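Local coordinates for protein PaaA (Enterobacter agglomerans, PDB 5FF5) that probably acts as an E1-like (ThiF-family) adenylating enzyme in the post-translational route to the bicyclic core of pantocin A, at residues F93-Y106 with Q121-S133. Residues are numbered along the deposited sequence; the frame is centred on the assembly and turned at random.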
# COMPACT_ATOMS: atom_id res chain seq x y z
N PHE A 93 -15.23 6.08 -28.88
CA PHE A 93 -13.98 6.73 -28.50
C PHE A 93 -12.81 5.77 -28.37
O PHE A 93 -12.81 4.89 -27.52
CB PHE A 93 -14.16 7.47 -27.18
CG PHE A 93 -12.90 8.08 -26.63
CD1 PHE A 93 -12.66 9.44 -26.78
CD2 PHE A 93 -11.95 7.31 -25.96
CE1 PHE A 93 -11.51 10.01 -26.27
CE2 PHE A 93 -10.80 7.89 -25.46
CZ PHE A 93 -10.58 9.23 -25.61
N PHE A 94 -11.77 6.01 -29.16
CA PHE A 94 -10.58 5.19 -29.09
C PHE A 94 -9.40 6.05 -28.71
O PHE A 94 -9.37 7.22 -29.04
CB PHE A 94 -10.36 4.48 -30.42
CG PHE A 94 -11.54 3.69 -30.89
CD1 PHE A 94 -11.58 2.31 -30.73
CD2 PHE A 94 -12.62 4.33 -31.49
CE1 PHE A 94 -12.68 1.58 -31.16
CE2 PHE A 94 -13.73 3.60 -31.92
CZ PHE A 94 -13.75 2.22 -31.76
N SER A 95 -8.43 5.50 -27.99
CA SER A 95 -7.31 6.31 -27.56
C SER A 95 -6.19 6.27 -28.60
O SER A 95 -5.85 5.21 -29.11
CB SER A 95 -6.79 5.83 -26.22
OG SER A 95 -5.75 6.67 -25.78
N LYS A 96 -5.61 7.43 -28.89
CA LYS A 96 -4.49 7.47 -29.82
C LYS A 96 -3.17 7.49 -29.07
O LYS A 96 -2.11 7.45 -29.69
CB LYS A 96 -4.56 8.69 -30.74
CG LYS A 96 -5.94 9.11 -31.14
CD LYS A 96 -5.87 10.24 -32.14
CE LYS A 96 -7.27 10.70 -32.50
NZ LYS A 96 -7.25 11.80 -33.50
N VAL A 97 -3.24 7.45 -27.75
CA VAL A 97 -2.05 7.54 -26.92
C VAL A 97 -1.69 6.19 -26.34
O VAL A 97 -0.55 5.76 -26.41
CB VAL A 97 -2.26 8.54 -25.76
CG1 VAL A 97 -1.13 8.50 -24.79
CG2 VAL A 97 -2.49 9.94 -26.29
N LEU A 98 -2.68 5.51 -25.79
CA LEU A 98 -2.45 4.24 -25.11
C LEU A 98 -2.48 3.05 -26.08
O LEU A 98 -3.21 3.06 -27.07
CB LEU A 98 -3.52 4.08 -24.02
CG LEU A 98 -3.48 5.21 -22.98
CD1 LEU A 98 -4.73 5.24 -22.14
CD2 LEU A 98 -2.25 5.02 -22.11
N SER A 99 -1.71 2.02 -25.77
CA SER A 99 -1.66 0.85 -26.64
C SER A 99 -2.75 -0.14 -26.28
O SER A 99 -3.47 0.05 -25.31
CB SER A 99 -0.31 0.16 -26.54
OG SER A 99 -0.12 -0.30 -25.22
N GLY A 100 -2.82 -1.24 -27.02
CA GLY A 100 -3.73 -2.31 -26.68
C GLY A 100 -3.32 -2.90 -25.34
O GLY A 100 -4.18 -3.19 -24.49
N GLU A 101 -2.02 -3.09 -25.13
CA GLU A 101 -1.59 -3.67 -23.87
C GLU A 101 -1.87 -2.77 -22.67
O GLU A 101 -2.23 -3.26 -21.60
CB GLU A 101 -0.11 -4.04 -23.88
CG GLU A 101 0.27 -4.50 -22.50
CD GLU A 101 1.68 -4.20 -22.11
OE1 GLU A 101 2.50 -3.95 -23.02
OE2 GLU A 101 1.94 -4.14 -20.89
N GLU A 102 -1.65 -1.48 -22.80
CA GLU A 102 -1.79 -0.62 -21.62
C GLU A 102 -3.23 -0.61 -21.09
O GLU A 102 -3.47 -0.82 -19.89
CB GLU A 102 -1.31 0.79 -21.95
CG GLU A 102 0.20 0.85 -22.07
CD GLU A 102 0.71 2.12 -22.70
OE1 GLU A 102 1.73 2.65 -22.21
OE2 GLU A 102 0.12 2.54 -23.74
N VAL A 103 -4.18 -0.43 -22.01
CA VAL A 103 -5.61 -0.38 -21.72
C VAL A 103 -6.04 -1.66 -21.01
O VAL A 103 -6.97 -1.67 -20.21
CB VAL A 103 -6.43 -0.17 -23.02
CG1 VAL A 103 -7.76 -0.83 -22.97
CG2 VAL A 103 -6.60 1.31 -23.30
N GLU A 104 -5.34 -2.74 -21.30
CA GLU A 104 -5.56 -3.97 -20.56
C GLU A 104 -4.98 -3.87 -19.16
O GLU A 104 -5.71 -3.97 -18.17
CB GLU A 104 -4.92 -5.14 -21.28
CG GLU A 104 -5.23 -6.47 -20.66
CD GLU A 104 -6.71 -6.76 -20.62
OE1 GLU A 104 -7.44 -6.11 -21.39
OE2 GLU A 104 -7.13 -7.59 -19.79
N ARG A 105 -3.67 -3.61 -19.07
CA ARG A 105 -3.00 -3.58 -17.78
C ARG A 105 -3.54 -2.51 -16.85
O ARG A 105 -3.52 -2.71 -15.64
CB ARG A 105 -1.47 -3.45 -17.94
CG ARG A 105 -0.93 -2.27 -18.72
CD ARG A 105 0.61 -2.43 -18.98
NE ARG A 105 1.35 -2.72 -17.76
CZ ARG A 105 2.35 -3.60 -17.67
NH1 ARG A 105 2.95 -3.79 -16.51
NH2 ARG A 105 2.75 -4.28 -18.73
N TYR A 106 -4.03 -1.40 -17.39
CA TYR A 106 -4.48 -0.30 -16.55
C TYR A 106 -5.98 -0.36 -16.31
O TYR A 106 -6.57 0.54 -15.69
CB TYR A 106 -4.12 1.05 -17.18
CG TYR A 106 -2.64 1.24 -17.43
CD1 TYR A 106 -1.70 0.83 -16.49
CD2 TYR A 106 -2.17 1.79 -18.62
CE1 TYR A 106 -0.36 0.96 -16.73
CE2 TYR A 106 -0.82 1.94 -18.86
CZ TYR A 106 0.09 1.52 -17.91
OH TYR A 106 1.45 1.67 -18.12
N GLN A 121 -14.36 13.52 -18.07
CA GLN A 121 -13.62 13.05 -19.22
C GLN A 121 -13.88 11.62 -19.49
O GLN A 121 -14.29 10.89 -18.60
CB GLN A 121 -12.12 13.25 -19.02
CG GLN A 121 -11.80 14.57 -18.47
CD GLN A 121 -11.74 15.52 -19.60
OE1 GLN A 121 -11.66 15.10 -20.75
NE2 GLN A 121 -11.82 16.81 -19.31
N HIS A 122 -13.55 11.18 -20.69
CA HIS A 122 -13.61 9.78 -21.00
C HIS A 122 -12.53 9.15 -20.15
O HIS A 122 -11.49 9.76 -19.94
CB HIS A 122 -13.39 9.52 -22.48
CG HIS A 122 -13.56 8.08 -22.86
ND1 HIS A 122 -12.65 7.11 -22.51
CD2 HIS A 122 -14.54 7.45 -23.54
CE1 HIS A 122 -13.06 5.94 -22.96
NE2 HIS A 122 -14.21 6.12 -23.60
N PRO A 123 -12.78 7.95 -19.63
CA PRO A 123 -11.86 7.27 -18.71
C PRO A 123 -10.46 7.11 -19.27
O PRO A 123 -9.50 7.18 -18.51
CB PRO A 123 -12.51 5.90 -18.52
CG PRO A 123 -13.94 6.18 -18.71
CD PRO A 123 -14.00 7.17 -19.84
N PHE A 124 -10.35 6.92 -20.57
CA PHE A 124 -9.05 6.77 -21.16
C PHE A 124 -8.26 8.06 -21.01
O PHE A 124 -7.05 8.02 -20.79
CB PHE A 124 -9.16 6.39 -22.64
CG PHE A 124 -9.53 4.95 -22.87
CD1 PHE A 124 -9.61 4.06 -21.83
CD2 PHE A 124 -9.80 4.50 -24.16
CE1 PHE A 124 -9.94 2.74 -22.06
CE2 PHE A 124 -10.12 3.18 -24.39
CZ PHE A 124 -10.20 2.31 -23.34
N VAL A 125 -8.94 9.20 -21.08
CA VAL A 125 -8.26 10.48 -21.02
C VAL A 125 -7.46 10.59 -19.74
O VAL A 125 -6.32 11.02 -19.77
CB VAL A 125 -9.24 11.65 -21.12
CG1 VAL A 125 -8.68 12.85 -20.42
CG2 VAL A 125 -9.53 11.98 -22.56
N TYR A 126 -8.00 10.11 -18.63
CA TYR A 126 -7.27 10.23 -17.38
C TYR A 126 -5.94 9.49 -17.42
O TYR A 126 -4.91 10.03 -17.00
CB TYR A 126 -8.11 9.72 -16.21
CG TYR A 126 -9.29 10.59 -15.91
CD1 TYR A 126 -9.12 11.89 -15.49
CD2 TYR A 126 -10.58 10.11 -16.05
CE1 TYR A 126 -10.20 12.70 -15.22
CE2 TYR A 126 -11.68 10.92 -15.78
CZ TYR A 126 -11.48 12.21 -15.37
OH TYR A 126 -12.55 13.03 -15.09
N GLN A 127 -5.95 8.27 -17.94
CA GLN A 127 -4.76 7.44 -18.06
C GLN A 127 -3.76 8.08 -19.02
O GLN A 127 -2.56 7.97 -18.83
CB GLN A 127 -5.12 6.03 -18.55
CG GLN A 127 -4.00 5.02 -18.43
CD GLN A 127 -3.60 4.80 -17.00
OE1 GLN A 127 -4.45 4.59 -16.14
NE2 GLN A 127 -2.31 4.87 -16.72
N GLU A 128 -4.28 8.73 -20.05
CA GLU A 128 -3.45 9.45 -21.00
C GLU A 128 -2.66 10.54 -20.28
O GLU A 128 -1.48 10.75 -20.54
CB GLU A 128 -4.32 10.05 -22.10
CG GLU A 128 -4.73 9.05 -23.15
CD GLU A 128 -5.63 9.66 -24.19
OE1 GLU A 128 -5.86 10.90 -24.12
OE2 GLU A 128 -6.10 8.91 -25.08
N ARG A 129 -3.33 11.21 -19.34
CA ARG A 129 -2.74 12.26 -18.55
C ARG A 129 -1.61 11.71 -17.67
O ARG A 129 -0.73 12.44 -17.23
CB ARG A 129 -3.83 12.93 -17.69
CG ARG A 129 -4.63 13.97 -18.45
CD ARG A 129 -5.83 14.50 -17.68
NE ARG A 129 -6.73 15.28 -18.54
CZ ARG A 129 -7.80 15.94 -18.10
NH1 ARG A 129 -8.11 15.91 -16.83
NH2 ARG A 129 -8.55 16.64 -18.93
N LEU A 130 -1.64 10.41 -17.41
CA LEU A 130 -0.58 9.78 -16.66
C LEU A 130 0.56 9.42 -17.59
O LEU A 130 1.71 9.58 -17.22
CB LEU A 130 -1.08 8.52 -15.93
CG LEU A 130 -2.01 8.65 -14.72
CD1 LEU A 130 -2.37 7.28 -14.17
CD2 LEU A 130 -1.38 9.55 -13.63
N LYS A 131 0.26 8.93 -18.79
CA LYS A 131 1.34 8.52 -19.66
C LYS A 131 2.12 9.74 -20.12
O LYS A 131 3.32 9.67 -20.42
CB LYS A 131 0.84 7.73 -20.87
CG LYS A 131 2.01 7.27 -21.74
CD LYS A 131 1.71 6.23 -22.79
CE LYS A 131 3.02 5.54 -23.17
NZ LYS A 131 2.89 4.31 -23.99
N GLN A 132 1.46 10.88 -20.14
CA GLN A 132 2.11 12.08 -20.60
C GLN A 132 2.95 12.73 -19.50
O GLN A 132 3.71 13.66 -19.77
CB GLN A 132 1.07 13.02 -21.17
CG GLN A 132 0.68 12.57 -22.55
CD GLN A 132 -0.76 12.86 -22.89
OE1 GLN A 132 -1.53 13.31 -22.04
NE2 GLN A 132 -1.13 12.59 -24.13
N SER A 133 2.83 12.22 -18.28
CA SER A 133 3.54 12.79 -17.14
C SER A 133 4.96 12.31 -16.99
O SER A 133 5.30 11.22 -17.43
CB SER A 133 2.79 12.49 -15.86
OG SER A 133 1.61 13.27 -15.80
O HOH W 1 -7.00 10.48 -27.90
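Phe93 lies flat against the ring of His122, in a face-to-face stack with centroids 4.0 Å apart and planes 19° from parallel. Its CG stands anti to the backbone N (chi1 175°), which carries the ring down onto the imidazole. His122 is held in turn by its own helix: ND1 accepts in its ring plane from Phe124 N at 3.0 Å, the N-cap bond of helix 123-131. Phe93 CE2 also packs against Phe124 CB at 3.6 Å, two residues on from His122.

The Phe124 ring is a wedge between His122 CE1 on one face and Val103 CG2 on the other; this methyl makes a CH-pi contact, 4.0 Å from the ring centroid. Further along, Val97 packs its CB on Glu128 CG at 3.6 Å and sets CG2 against Gln132 NE2. Ser95 OG donates to Glu128 OE2, in a bond whose modelled length is too short to be trusted.

At the far end the extended Lys131 chain brings NZ to Glu102 OE1 at 2.7 Å, on its syn side, in a salt bridge. Glu102 OE2 meanwhile takes Ser99 N on its anti lone pair, completing a capping box at the start of helix 100-105. The contact lays the loop 93-99 and the start of helix 100-105 along helix 123-131, which leads into strand 134-138 of the Rossmann-type sheet expected of the ThiF/E1 family.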